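Purine nucleoside phosphorylase (Schistosoma mansoni, PDB 5KO5) catalyses the phosphorolysis of purine nucleosides, probably including inosine and guanosine, and probably works as a trimer. Local coordinates at residues Ile29-Gly34 against Gly38-Glu43; Thr62-Val67 against Glu91-Gln96. All coordinates share one frame; numbering follows the deposited sequence.

Contact 1 of 2, residues Ile29-Gly34 against Gly38-Glu43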
loop_
_atom_site.group_PDB
_atom_site.type_symbol
_atom_site.label_atom_id
_atom_site.label_comp_id
_atom_site.label_asym_id
_atom_site.label_seq_id
_atom_site.Cartn_x
_atom_site.Cartn_y
_atom_site.Cartn_z
ATOM N N ILE A 29 -31.539 -6.056 -7.546
ATOM C CA ILE A 29 -30.561 -6.599 -6.618
ATOM C C ILE A 29 -29.398 -7.150 -7.426
ATOM O O ILE A 29 -29.596 -7.782 -8.469
ATOM C CB ILE A 29 -31.209 -7.721 -5.773
ATOM C CG1 ILE A 29 -32.327 -7.143 -4.910
ATOM C CG2 ILE A 29 -30.184 -8.414 -4.913
ATOM C CD1 ILE A 29 -33.398 -8.158 -4.549
ATOM N N GLY A 30 -28.183 -6.898 -6.954
ATOM C CA GLY A 30 -26.985 -7.466 -7.539
ATOM C C GLY A 30 -26.370 -8.458 -6.574
ATOM O O GLY A 30 -26.513 -8.329 -5.355
ATOM N N ILE A 31 -25.707 -9.477 -7.116
ATOM C CA ILE A 31 -25.032 -10.464 -6.275
ATOM C C ILE A 31 -23.638 -10.757 -6.821
ATOM O O ILE A 31 -23.426 -10.868 -8.034
ATOM C CB ILE A 31 -25.854 -11.753 -6.014
ATOM C CG1 ILE A 31 -25.997 -12.595 -7.265
ATOM C CG2 ILE A 31 -27.251 -11.439 -5.473
ATOM C CD1 ILE A 31 -26.708 -13.923 -7.014
ATOM N N ILE A 32 -22.680 -10.881 -5.910
ATOM C CA ILE A 32 -21.318 -11.289 -6.228
ATOM C C ILE A 32 -20.967 -12.363 -5.214
ATOM O O ILE A 32 -21.105 -12.147 -4.006
ATOM C CB ILE A 32 -20.339 -10.102 -6.146
ATOM C CG1 ILE A 32 -20.699 -9.025 -7.179
ATOM C CG2 ILE A 32 -18.903 -10.562 -6.324
ATOM C CD1 ILE A 32 -19.901 -7.730 -7.036
ATOM N N CYS A 33 -20.574 -13.533 -5.694
ATOM C CA CYS A 33 -20.467 -14.710 -4.843
ATOM C C CYS A 33 -19.013 -15.124 -4.685
ATOM O O CYS A 33 -18.212 -15.013 -5.624
ATOM C CB CYS A 33 -21.265 -15.873 -5.433
ATOM S SG CYS A 33 -23.009 -15.493 -5.667
ATOM N N GLY A 34 -18.676 -15.609 -3.493
ATOM C CA GLY A 34 -17.337 -16.104 -3.252
ATOM C C GLY A 34 -17.076 -17.420 -3.965
ATOM O O GLY A 34 -17.977 -18.080 -4.484
ATOM N N GLY A 38 -21.200 -20.093 -5.559
ATOM C CA GLY A 38 -21.921 -19.507 -6.666
ATOM C C GLY A 38 -23.134 -20.280 -7.128
ATOM O O GLY A 38 -23.712 -19.923 -8.161
ATOM N N LYS A 39 -23.560 -21.312 -6.394
ATOM C CA LYS A 39 -24.589 -22.195 -6.932
ATOM C C LYS A 39 -25.946 -21.507 -7.041
ATOM O O LYS A 39 -26.760 -21.899 -7.881
ATOM C CB LYS A 39 -24.667 -23.503 -6.142
ATOM N N LEU A 40 -26.204 -20.476 -6.228
ATOM C CA LEU A 40 -27.450 -19.723 -6.375
ATOM C C LEU A 40 -27.590 -19.157 -7.782
ATOM O O LEU A 40 -28.696 -19.104 -8.331
ATOM C CB LEU A 40 -27.525 -18.594 -5.346
ATOM C CG LEU A 40 -28.800 -17.738 -5.384
ATOM C CD1 LEU A 40 -30.040 -18.590 -5.133
ATOM C CD2 LEU A 40 -28.715 -16.606 -4.378
ATOM N N ILE A 41 -26.473 -18.729 -8.378
ATOM C CA ILE A 41 -26.493 -18.234 -9.751
ATOM C C ILE A 41 -26.999 -19.313 -10.700
ATOM O O ILE A 41 -27.706 -19.023 -11.674
ATOM C CB ILE A 41 -25.096 -17.720 -10.150
ATOM C CG1 ILE A 41 -24.648 -16.615 -9.196
ATOM C CG2 ILE A 41 -25.087 -17.221 -11.586
ATOM C CD1 ILE A 41 -23.228 -16.136 -9.435
ATOM N N GLU A 42 -26.653 -20.574 -10.430
ATOM C CA GLU A 42 -27.132 -21.667 -11.266
ATOM C C GLU A 42 -28.630 -21.902 -11.119
ATOM O O GLU A 42 -29.227 -22.562 -11.976
ATOM C CB GLU A 42 -26.359 -22.952 -10.956
ATOM N N GLU A 43 -29.252 -21.371 -10.066
ATOM C CA GLU A 43 -30.673 -21.570 -9.812
ATOM C C GLU A 43 -31.520 -20.347 -10.143
ATOM O O GLU A 43 -32.705 -20.314 -9.799
ATOM C CB GLU A 43 -30.900 -22.001 -8.361
ATOM C CG GLU A 43 -30.248 -23.327 -8.005
ATOM C CD GLU A 43 -30.792 -24.484 -8.820
ATOM O OE1 GLU A 43 -31.989 -24.451 -9.184
ATOM O OE2 GLU A 43 -30.020 -25.424 -9.100
#

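Contact 2 of 2, residues Thr62-Val67 against Glu91-Gln96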
loop_
_atom_site.group_PDB
_atom_site.type_symbol
_atom_site.label_atom_id
_atom_site.label_comp_id
_atom_site.label_asym_id
_atom_site.label_seq_id
_atom_site.Cartn_x
_atom_site.Cartn_y
_atom_site.Cartn_z
ATOM N N THR A 62 -9.480 -12.872 -20.090
ATOM C CA THR A 62 -8.978 -14.112 -20.673
ATOM C C THR A 62 -7.606 -14.507 -20.132
ATOM O O THR A 62 -7.257 -15.692 -20.159
ATOM C CB THR A 62 -8.957 -14.006 -22.197
ATOM O OG1 THR A 62 -8.125 -12.908 -22.587
ATOM C CG2 THR A 62 -10.367 -13.776 -22.729
ATOM N N VAL A 63 -6.805 -13.557 -19.646
ATOM C CA VAL A 63 -5.514 -13.942 -19.077
ATOM C C VAL A 63 -5.719 -14.816 -17.844
ATOM O O VAL A 63 -5.095 -15.873 -17.697
ATOM C CB VAL A 63 -4.638 -12.710 -18.790
ATOM C CG1 VAL A 63 -3.359 -13.138 -18.095
ATOM C CG2 VAL A 63 -4.295 -11.982 -20.085
ATOM N N ALA A 64 -6.619 -14.399 -16.948
ATOM C CA ALA A 64 -6.962 -15.255 -15.817
ATOM C C ALA A 64 -7.770 -16.463 -16.263
ATOM O O ALA A 64 -7.691 -17.530 -15.639
ATOM C CB ALA A 64 -7.743 -14.455 -14.775
ATOM N N GLY A 65 -8.541 -16.322 -17.339
ATOM C CA GLY A 65 -9.374 -17.406 -17.807
ATOM C C GLY A 65 -10.537 -17.665 -16.862
ATOM O O GLY A 65 -10.935 -16.815 -16.060
ATOM N N HIS A 66 -11.081 -18.876 -16.974
ATOM C CA HIS A 66 -12.227 -19.323 -16.186
ATOM C C HIS A 66 -13.488 -18.528 -16.523
ATOM O O HIS A 66 -13.475 -17.684 -17.425
ATOM C CB HIS A 66 -11.900 -19.341 -14.684
ATOM C CG HIS A 66 -10.690 -20.159 -14.343
ATOM N ND1 HIS A 66 -10.752 -21.511 -14.089
ATOM C CD2 HIS A 66 -9.385 -19.813 -14.226
ATOM C CE1 HIS A 66 -9.538 -21.965 -13.827
ATOM N NE2 HIS A 66 -8.691 -20.953 -13.901
ATOM N N VAL A 67 -14.583 -18.791 -15.809
ATOM C CA VAL A 67 -15.888 -18.289 -16.233
ATOM C C VAL A 67 -15.977 -16.773 -16.064
ATOM O O VAL A 67 -15.371 -16.179 -15.160
ATOM C CB VAL A 67 -17.017 -19.023 -15.485
ATOM C CG1 VAL A 67 -17.008 -18.661 -14.005
ATOM C CG2 VAL A 67 -18.375 -18.732 -16.121
ATOM N N GLU A 91 -5.409 -10.183 -9.256
ATOM C CA GLU A 91 -5.139 -10.603 -10.629
ATOM C C GLU A 91 -4.491 -9.510 -11.459
ATOM O O GLU A 91 -4.013 -9.794 -12.563
ATOM C CB GLU A 91 -6.429 -11.016 -11.337
ATOM C CG GLU A 91 -7.001 -12.303 -10.849
ATOM C CD GLU A 91 -6.168 -13.539 -11.240
ATOM O OE1 GLU A 91 -5.416 -13.527 -12.252
ATOM O OE2 GLU A 91 -6.301 -14.541 -10.533
ATOM N N GLY A 92 -4.480 -8.276 -10.968
ATOM C CA GLY A 92 -3.933 -7.156 -11.695
ATOM C C GLY A 92 -4.957 -6.274 -12.367
ATOM O O GLY A 92 -4.565 -5.328 -13.059
ATOM N N TYR A 93 -6.248 -6.540 -12.176
ATOM C CA TYR A 93 -7.266 -5.663 -12.746
ATOM C C TYR A 93 -7.132 -4.253 -12.188
ATOM O O TYR A 93 -6.859 -4.058 -10.998
ATOM C CB TYR A 93 -8.663 -6.191 -12.420
ATOM C CG TYR A 93 -8.971 -7.499 -13.088
ATOM C CD1 TYR A 93 -9.013 -7.592 -14.468
ATOM C CD2 TYR A 93 -9.217 -8.641 -12.345
ATOM C CE1 TYR A 93 -9.275 -8.797 -15.093
ATOM C CE2 TYR A 93 -9.488 -9.839 -12.954
ATOM C CZ TYR A 93 -9.525 -9.915 -14.324
ATOM O OH TYR A 93 -9.788 -11.117 -14.938
ATOM N N SER A 94 -7.382 -3.269 -13.047
ATOM C CA SER A 94 -7.267 -1.882 -12.638
ATOM C C SER A 94 -8.514 -1.437 -11.882
ATOM O O SER A 94 -9.567 -2.087 -11.890
ATOM C CB SER A 94 -7.081 -0.992 -13.858
ATOM O OG SER A 94 -8.302 -0.871 -14.562
ATOM N N ASN A 95 -8.374 -0.284 -11.226
ATOM C CA ASN A 95 -9.513 0.363 -10.575
ATOM C C ASN A 95 -10.678 0.522 -11.537
ATOM O O ASN A 95 -11.844 0.337 -11.157
ATOM C CB ASN A 95 -9.089 1.745 -10.079
ATOM C CG ASN A 95 -8.216 1.675 -8.861
ATOM O OD1 ASN A 95 -7.995 0.590 -8.314
ATOM N ND2 ASN A 95 -7.718 2.829 -8.409
ATOM N N GLN A 96 -10.385 0.876 -12.789
ATOM C CA GLN A 96 -11.456 1.075 -13.760
ATOM C C GLN A 96 -12.171 -0.230 -14.078
ATOM O O GLN A 96 -13.395 -0.241 -14.285
ATOM C CB GLN A 96 -10.899 1.689 -15.046
ATOM C CG GLN A 96 -10.102 2.974 -14.855
ATOM C CD GLN A 96 -10.837 4.009 -14.046
ATOM O OE1 GLN A 96 -12.040 4.218 -14.209
ATOM N NE2 GLN A 96 -10.105 4.682 -13.163
HETATM O O HOH W 1 -7.486 -11.566 -16.696
#

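Contact 1 of 2, residues Ile29-Gly34 against Gly38-Glu43
Leu40 O accepts the N-H of Glu43 at 2.9 Å in the short, weakly bonded helix 39-42, which packs against strand 29-32. The side-chain contacts between them are apolar. Ile41 is the central side chain: its CG1 lies 4.0 Å from Ile31 CD1, and its CD1 reaches 3.8 Å from Cys33 SG; its CG1-CD1 branch lies against both methyl and sulfur. Ile31 and Ile41 run past each other in opposite directions. The chi1 of Ile31, 69°, sets CG1 between the backbone N and the carbonyl carbon and places CD1 against the helix, where Leu40 CD2 meets it more loosely at 4.3 Å. Just past the strand, Cys33 CB touches Gly38 CA (3.9 Å), where the chain returns after a three-residue loop. The glycine-rich turn from Gly34 to Gly38 probably helps form the phosphate site, as in related phosphorylases; a 1,2-ethanediol, probably from the crystallisation liquor, lies beside Gly34. Gly34 N is bonded to Thr116 OG1. Strand 29-32 runs parallel between strands 78-84 and 112-121; Ile31 and Ile41 share Ala82 of the former, while Leu40 packs against Gln274 and Ile281 of helix 259-283.

Contact 2 of 2, residues Thr62-Val67 against Glu91-Gln96
Ala64 and Glu91 bring the two backbones closest, with their CA atoms 7.2 Å apart, in a surface meeting of two loops of the purine nucleoside phosphorylase fold. One loop joins strands 47-51 and 69-75; its residues 62-64 have helical backbone angles without the regular bonds, and Gly65, at phi 70°, turns the chain out of that path. The other runs from Glu91 through Gly92 into helix 95-108, where Ser94 is the N-cap: its side chain caps a backbone N of the first turn, and Glu97 OE1 returns a bond to Ser94 N, a capping box. Glu91 to Tyr93 form a Glu-Gly-Tyr sequence also found in related enzymes such as the human one.

The side chains converge on one methyl group. Ala64 CB lies 3.6 Å from Glu91 OE1 and 3.9 Å from Tyr93 OH, touched by one carboxylate oxygen and by the hydroxyl at the far end of the ring. Glu91 has a bend at chi2 (-70°) that leaves OE1 against the Ala64 methyl; the other oxygen, OE2, forms a salt bridge with Arg160 of the second subunit, which probably helps hold the carboxylate in its orientation. Val63 packs on Pro152 of that same subunit, while Tyr93 rests against Thr61 and Leu87. A water ties the loops together: it accepts the N-H of Ala64 at 3.0 Å and hydrogen-bonds Tyr93 OH at 2.9 Å, the two partners subtending about 115° at its oxygen.

How the contacts relate
Contact 1 is core and contact 2 is surface; their centres lie 19 Å apart and their nearest atoms about 8 Å, without touching. They follow one another along the chain. Contact 1 joins a central strand to the short helix just after it, within a single subunit, by hydrocarbon and sulfur contacts. Contact 2 joins two loops separated by 23 residues and employs the chemistry of a surface beside a subunit boundary: a methyl group beside polar oxygens, a bridging water, and a charge paired with a neighbouring subunit. They share no helix or strand, although strand 78-84, which flanks contact 1, lies in the chain between the two loops of contact 2.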